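PDB 6LSV: jasmonate-induced oxygenase 2 from Arabidopsis thaliana, which uses iron, 2-oxoglutarate and molecular oxygen to hydroxylate the stress hormone jasmonate to 12-hydroxyjasmonate, with release of succinate and carbon dioxide. Local coordinates for residues Arg116-Glu128 against Tyr332-Lys344. Numbering follows the deposited sequence.
Sequences RTYEGYGSRLGVE and YRLFIRTQGPQGK. With JAA ({(1R,2R)-3-oxo-2-[(2Z)-pent-2-en-1-yl]cyclopentyl}acetic acid), chain D.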
loop_
_atom_site.group_PDB
_atom_site.type_symbol
_atom_site.label_atom_id
_atom_site.label_comp_id
_atom_site.label_asym_id
_atom_site.label_seq_id
_atom_site.Cartn_x
_atom_site.Cartn_y
_atom_site.Cartn_z
ATOM N N ARG A 116 -16.771 7.363 -3.753
ATOM C CA ARG A 116 -16.934 6.804 -5.094
ATOM C C ARG A 116 -15.650 6.830 -5.921
ATOM O O ARG A 116 -15.491 5.996 -6.820
ATOM C CB ARG A 116 -18.058 7.521 -5.852
ATOM C CG ARG A 116 -18.535 6.729 -7.068
ATOM C CD ARG A 116 -19.241 5.438 -6.638
ATOM N NE ARG A 116 -18.686 4.248 -7.286
ATOM C CZ ARG A 116 -19.377 3.145 -7.568
ATOM N NH1 ARG A 116 -18.773 2.122 -8.156
ATOM N NH2 ARG A 116 -20.667 3.057 -7.262
ATOM N N THR A 117 -14.722 7.748 -5.644
ATOM C CA THR A 117 -13.386 7.677 -6.224
ATOM C C THR A 117 -12.271 7.674 -5.192
ATOM O O THR A 117 -11.144 7.293 -5.534
ATOM C CB THR A 117 -13.139 8.842 -7.198
ATOM O OG1 THR A 117 -13.022 10.068 -6.467
ATOM C CG2 THR A 117 -14.267 8.961 -8.216
ATOM N N TYR A 118 -12.545 8.101 -3.955
ATOM C CA TYR A 118 -11.578 8.135 -2.863
ATOM C C TYR A 118 -10.432 9.104 -3.139
ATOM O O TYR A 118 -9.551 9.278 -2.290
ATOM C CB TYR A 118 -11.031 6.731 -2.580
ATOM C CG TYR A 118 -11.843 5.943 -1.576
ATOM C CD1 TYR A 118 -11.626 6.090 -0.213
ATOM C CD2 TYR A 118 -12.827 5.052 -1.992
ATOM C CE1 TYR A 118 -12.366 5.369 0.711
ATOM C CE2 TYR A 118 -13.572 4.328 -1.077
ATOM C CZ TYR A 118 -13.334 4.489 0.272
ATOM O OH TYR A 118 -14.070 3.770 1.184
ATOM N N GLU A 119 -10.436 9.741 -4.310
ATOM C CA GLU A 119 -9.372 10.677 -4.656
ATOM C C GLU A 119 -9.413 11.885 -3.734
ATOM O O GLU A 119 -10.470 12.489 -3.528
ATOM C CB GLU A 119 -9.509 11.137 -6.108
ATOM C CG GLU A 119 -9.224 10.079 -7.153
ATOM C CD GLU A 119 -9.703 10.500 -8.531
ATOM O OE1 GLU A 119 -10.930 10.611 -8.726
ATOM O OE2 GLU A 119 -8.854 10.731 -9.416
ATOM N N GLY A 120 -8.256 12.236 -3.172
ATOM C CA GLY A 120 -8.111 13.460 -2.416
ATOM C C GLY A 120 -7.709 13.194 -0.976
ATOM O O GLY A 120 -7.015 12.214 -0.676
ATOM N N TYR A 121 -8.158 14.081 -0.094
ATOM C CA TYR A 121 -7.778 14.085 1.312
ATOM C C TYR A 121 -8.773 13.237 2.097
ATOM O O TYR A 121 -9.963 13.566 2.158
ATOM C CB TYR A 121 -7.743 15.527 1.817
ATOM C CG TYR A 121 -7.450 15.719 3.285
ATOM C CD1 TYR A 121 -6.331 15.145 3.875
ATOM C CD2 TYR A 121 -8.270 16.516 4.072
ATOM C CE1 TYR A 121 -6.056 15.337 5.218
ATOM C CE2 TYR A 121 -8.005 16.717 5.412
ATOM C CZ TYR A 121 -6.898 16.126 5.981
ATOM O OH TYR A 121 -6.635 16.323 7.317
ATOM N N GLY A 122 -8.288 12.143 2.694
ATOM C CA GLY A 122 -9.154 11.192 3.353
ATOM C C GLY A 122 -8.707 10.892 4.772
ATOM O O GLY A 122 -7.558 11.117 5.151
ATOM N N SER A 123 -9.653 10.371 5.558
ATOM C CA SER A 123 -9.370 9.935 6.922
ATOM C C SER A 123 -9.924 8.560 7.264
ATOM O O SER A 123 -9.635 8.062 8.357
ATOM C CB SER A 123 -9.916 10.949 7.938
ATOM O OG SER A 123 -8.972 11.983 8.162
ATOM N N ARG A 124 -10.694 7.924 6.387
ATOM C CA ARG A 124 -11.196 6.587 6.655
ATOM C C ARG A 124 -11.296 5.818 5.346
ATOM O O ARG A 124 -11.256 6.394 4.253
ATOM C CB ARG A 124 -12.556 6.624 7.369
ATOM C CG ARG A 124 -13.725 6.982 6.464
ATOM C CD ARG A 124 -15.034 7.026 7.234
ATOM N NE ARG A 124 -15.672 5.715 7.295
ATOM C CZ ARG A 124 -16.532 5.342 8.238
ATOM N NH1 ARG A 124 -16.868 6.180 9.209
ATOM N NH2 ARG A 124 -17.056 4.126 8.209
ATOM N N LEU A 125 -11.426 4.502 5.473
ATOM C CA LEU A 125 -11.565 3.603 4.336
ATOM C C LEU A 125 -12.702 2.643 4.651
ATOM O O LEU A 125 -12.645 1.916 5.648
ATOM C CB LEU A 125 -10.254 2.856 4.071
ATOM C CG LEU A 125 -10.139 1.841 2.934
ATOM C CD1 LEU A 125 -10.581 2.444 1.611
ATOM C CD2 LEU A 125 -8.700 1.349 2.838
ATOM N N GLY A 126 -13.738 2.659 3.823
ATOM C CA GLY A 126 -14.958 1.934 4.105
ATOM C C GLY A 126 -16.085 2.863 4.526
ATOM O O GLY A 126 -15.889 4.036 4.854
ATOM N N VAL A 127 -17.298 2.313 4.517
ATOM C CA VAL A 127 -18.487 3.143 4.669
ATOM C C VAL A 127 -19.440 2.584 5.720
ATOM O O VAL A 127 -20.632 2.909 5.710
ATOM C CB VAL A 127 -19.202 3.312 3.313
ATOM C CG1 VAL A 127 -18.324 4.086 2.347
ATOM C CG2 VAL A 127 -19.569 1.956 2.727
ATOM N N GLU A 128 -18.932 1.746 6.627
ATOM C CA GLU A 128 -19.736 1.262 7.743
ATOM C C GLU A 128 -19.854 2.358 8.801
ATOM O O GLU A 128 -18.850 2.978 9.178
ATOM C CB GLU A 128 -19.123 -0.005 8.340
ATOM C CG GLU A 128 -20.134 -0.993 8.963
ATOM C CD GLU A 128 -21.330 -1.312 8.056
ATOM O OE1 GLU A 128 -22.329 -0.551 8.042
ATOM O OE2 GLU A 128 -21.260 -2.335 7.341
ATOM N N TYR A 332 -12.868 -6.187 -7.721
ATOM C CA TYR A 332 -12.179 -6.606 -6.506
ATOM C C TYR A 332 -11.974 -5.440 -5.548
ATOM O O TYR A 332 -12.221 -5.562 -4.343
ATOM C CB TYR A 332 -10.838 -7.244 -6.865
ATOM C CG TYR A 332 -10.163 -7.945 -5.709
ATOM C CD1 TYR A 332 -9.415 -7.233 -4.780
ATOM C CD2 TYR A 332 -10.276 -9.318 -5.549
ATOM C CE1 TYR A 332 -8.801 -7.871 -3.723
ATOM C CE2 TYR A 332 -9.661 -9.965 -4.496
ATOM C CZ TYR A 332 -8.925 -9.236 -3.587
ATOM O OH TYR A 332 -8.314 -9.873 -2.537
ATOM N N ARG A 333 -11.517 -4.299 -6.064
ATOM C CA ARG A 333 -11.154 -3.185 -5.196
ATOM C C ARG A 333 -12.338 -2.633 -4.411
ATOM O O ARG A 333 -12.126 -1.894 -3.443
ATOM C CB ARG A 333 -10.509 -2.073 -6.022
ATOM C CG ARG A 333 -11.500 -1.290 -6.855
ATOM C CD ARG A 333 -10.823 -0.659 -8.042
ATOM N NE ARG A 333 -9.586 0.008 -7.658
ATOM C CZ ARG A 333 -8.789 0.631 -8.516
ATOM N NH1 ARG A 333 -9.107 0.662 -9.802
ATOM N NH2 ARG A 333 -7.677 1.217 -8.089
ATOM N N LEU A 334 -13.569 -2.977 -4.782
ATOM C CA LEU A 334 -14.720 -2.491 -4.030
ATOM C C LEU A 334 -14.837 -3.136 -2.654
ATOM O O LEU A 334 -15.485 -2.562 -1.772
ATOM C CB LEU A 334 -16.004 -2.711 -4.829
ATOM C CG LEU A 334 -16.135 -1.756 -6.018
ATOM C CD1 LEU A 334 -17.299 -2.145 -6.919
ATOM C CD2 LEU A 334 -16.278 -0.327 -5.525
ATOM N N PHE A 335 -14.218 -4.302 -2.446
ATOM C CA PHE A 335 -14.272 -4.949 -1.137
ATOM C C PHE A 335 -13.652 -4.066 -0.059
ATOM O O PHE A 335 -14.283 -3.784 0.966
ATOM C CB PHE A 335 -13.574 -6.307 -1.192
ATOM C CG PHE A 335 -14.318 -7.339 -1.993
ATOM C CD1 PHE A 335 -15.687 -7.492 -1.844
ATOM C CD2 PHE A 335 -13.647 -8.155 -2.895
ATOM C CE1 PHE A 335 -16.378 -8.438 -2.582
ATOM C CE2 PHE A 335 -14.333 -9.105 -3.636
ATOM C CZ PHE A 335 -15.702 -9.245 -3.479
ATOM N N ILE A 336 -12.412 -3.617 -0.271
ATOM C CA ILE A 336 -11.785 -2.740 0.713
ATOM C C ILE A 336 -12.381 -1.338 0.650
ATOM O O ILE A 336 -12.347 -0.597 1.641
ATOM C CB ILE A 336 -10.256 -2.714 0.529
ATOM C CG1 ILE A 336 -9.566 -2.466 1.873
ATOM C CG2 ILE A 336 -9.846 -1.658 -0.497
ATOM C CD1 ILE A 336 -8.051 -2.415 1.789
ATOM N N ARG A 337 -12.943 -0.946 -0.496
ATOM C CA ARG A 337 -13.570 0.368 -0.573
ATOM C C ARG A 337 -14.858 0.417 0.236
ATOM O O ARG A 337 -15.214 1.474 0.769
ATOM C CB ARG A 337 -13.837 0.744 -2.029
ATOM C CG ARG A 337 -12.648 1.383 -2.716
ATOM C CD ARG A 337 -12.765 1.299 -4.223
ATOM N NE ARG A 337 -11.609 1.892 -4.884
ATOM C CZ ARG A 337 -11.662 2.964 -5.669
ATOM N NH1 ARG A 337 -12.820 3.569 -5.899
ATOM N NH2 ARG A 337 -10.552 3.427 -6.230
ATOM N N THR A 338 -15.558 -0.711 0.352
ATOM C CA THR A 338 -16.800 -0.768 1.110
ATOM C C THR A 338 -16.589 -1.162 2.567
ATOM O O THR A 338 -17.294 -0.651 3.445
ATOM C CB THR A 338 -17.772 -1.754 0.452
ATOM O OG1 THR A 338 -17.697 -1.623 -0.974
ATOM C CG2 THR A 338 -19.202 -1.492 0.909
ATOM N N GLN A 339 -15.629 -2.050 2.847
ATOM C CA GLN A 339 -15.416 -2.565 4.193
ATOM C C GLN A 339 -14.191 -2.000 4.898
ATOM O O GLN A 339 -14.089 -2.141 6.121
ATOM C CB GLN A 339 -15.276 -4.094 4.164
ATOM C CG GLN A 339 -16.501 -4.837 3.698
ATOM C CD GLN A 339 -16.353 -6.338 3.866
ATOM O OE1 GLN A 339 -15.246 -6.874 3.802
ATOM N NE2 GLN A 339 -17.470 -7.025 4.087
ATOM N N GLY A 340 -13.259 -1.391 4.170
ATOM C CA GLY A 340 -11.992 -1.010 4.746
ATOM C C GLY A 340 -11.136 -2.221 5.062
ATOM O O GLY A 340 -11.442 -3.350 4.658
ATOM N N PRO A 341 -10.039 -2.006 5.796
ATOM C CA PRO A 341 -9.123 -3.112 6.114
ATOM C C PRO A 341 -9.798 -4.285 6.807
ATOM O O PRO A 341 -10.412 -4.128 7.865
ATOM C CB PRO A 341 -8.089 -2.451 7.034
ATOM C CG PRO A 341 -8.097 -1.022 6.626
ATOM C CD PRO A 341 -9.524 -0.710 6.269
ATOM N N GLN A 342 -9.686 -5.471 6.209
ATOM C CA GLN A 342 -10.207 -6.701 6.790
ATOM C C GLN A 342 -9.162 -7.810 6.746
ATOM O O GLN A 342 -9.501 -8.984 6.573
ATOM C CB GLN A 342 -11.485 -7.147 6.080
ATOM C CG GLN A 342 -12.657 -6.187 6.201
ATOM C CD GLN A 342 -12.989 -5.819 7.639
ATOM O OE1 GLN A 342 -12.710 -6.571 8.575
ATOM N NE2 GLN A 342 -13.595 -4.652 7.817
ATOM N N GLY A 343 -7.889 -7.456 6.899
ATOM C CA GLY A 343 -6.844 -8.462 6.846
ATOM C C GLY A 343 -6.748 -9.073 5.464
ATOM O O GLY A 343 -6.888 -8.391 4.443
ATOM N N LYS A 344 -6.511 -10.385 5.426
ATOM C CA LYS A 344 -6.480 -11.140 4.182
ATOM C C LYS A 344 -7.780 -11.898 3.932
ATOM O O LYS A 344 -7.795 -12.847 3.141
ATOM C CB LYS A 344 -5.295 -12.107 4.175
ATOM C CG LYS A 344 -3.936 -11.429 4.278
ATOM C CD LYS A 344 -2.833 -12.316 3.725
ATOM C CE LYS A 344 -3.171 -12.816 2.329
ATOM N NZ LYS A 344 -1.978 -13.355 1.616
HETATM O O01 JAA D . -6.938 4.287 -0.073
HETATM O O02 JAA D . -7.132 0.928 -5.473
HETATM O O03 JAA D . -9.253 0.860 -5.002
HETATM C C04 JAA D . -7.398 2.217 -2.703
HETATM C C05 JAA D . -7.174 2.321 -1.096
HETATM C C06 JAA D . -8.589 3.174 -2.971
HETATM C C07 JAA D . -8.707 3.968 -1.847
HETATM C C08 JAA D . -7.463 3.567 -0.855
HETATM C C09 JAA D . -5.669 2.000 -0.691
HETATM C C10 JAA D . -7.725 0.891 -3.120
HETATM C C11 JAA D . -5.493 0.497 -0.465
HETATM C C12 JAA D . -8.054 0.893 -4.616
HETATM C C13 JAA D . -4.895 0.020 0.610
HETATM C C14 JAA D . -4.351 0.949 1.692
HETATM C C15 JAA D . -4.895 0.519 3.055
#
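Tyr118 and Arg337 pass each other in opposite directions, and hydrogen bonds tie the segment 116-128 to the helix 334-339. Tyr118 OH donates to Arg337 O at 2.6 Å, in the carbonyl plane and on a lone pair. The same hydroxyl accepts from Gly126 N at 2.9 Å, so it joins the two ends of the segment to the helix. Further on, Val127 N donates to Thr338 O at 3.2 Å, from above the carbonyl plane.

Beside these bonds, Tyr118 CE2 lies against the aliphatic part of Arg337, 3.5 Å from its CG. Ring and guanidinium planes stand 69° apart, and Tyr118 CD2 sits over one guanidinium face. The Arg337 chain runs extended from CG to NE (chi3 -179°), which carries its head past the ring to jasmonate.

The carboxylate of jasmonate is held by two arginines. Arg337 NE reaches O03 at 2.6 Å. Arg333 bends at chi3 (-47°) and grips both oxygens, through NE to O03 and a nearly straight bond from NH2 to O02 at 2.7 Å. The two guanidinium groups probably stabilise the negative charge of the acid. Arg208 gives jasmonate another hydrogen bond.

Apolar contacts centre on Leu125. Its CD2 meets Ile336 CD1 at 4.0 Å, Pro341 CD, and the pentenyl end of jasmonate. Tyr118 CB and CG border the cyclopentanone ring. Nearer the surface, the methyls Val127 CG2 and Thr338 CG2 touch.

Close backbone approach is possible where two glycines meet, Gly126 and Gly340, with CA atoms 4.2 Å apart. Gly340 CA also makes a CA-H...O contact to Leu125 O.

Together the segment 116-128 and the helix 334-339 form one wall of the jasmonate pocket in this 2-oxoglutarate-dependent dioxygenase, whose iron is bound by His227, Asp229 and His284.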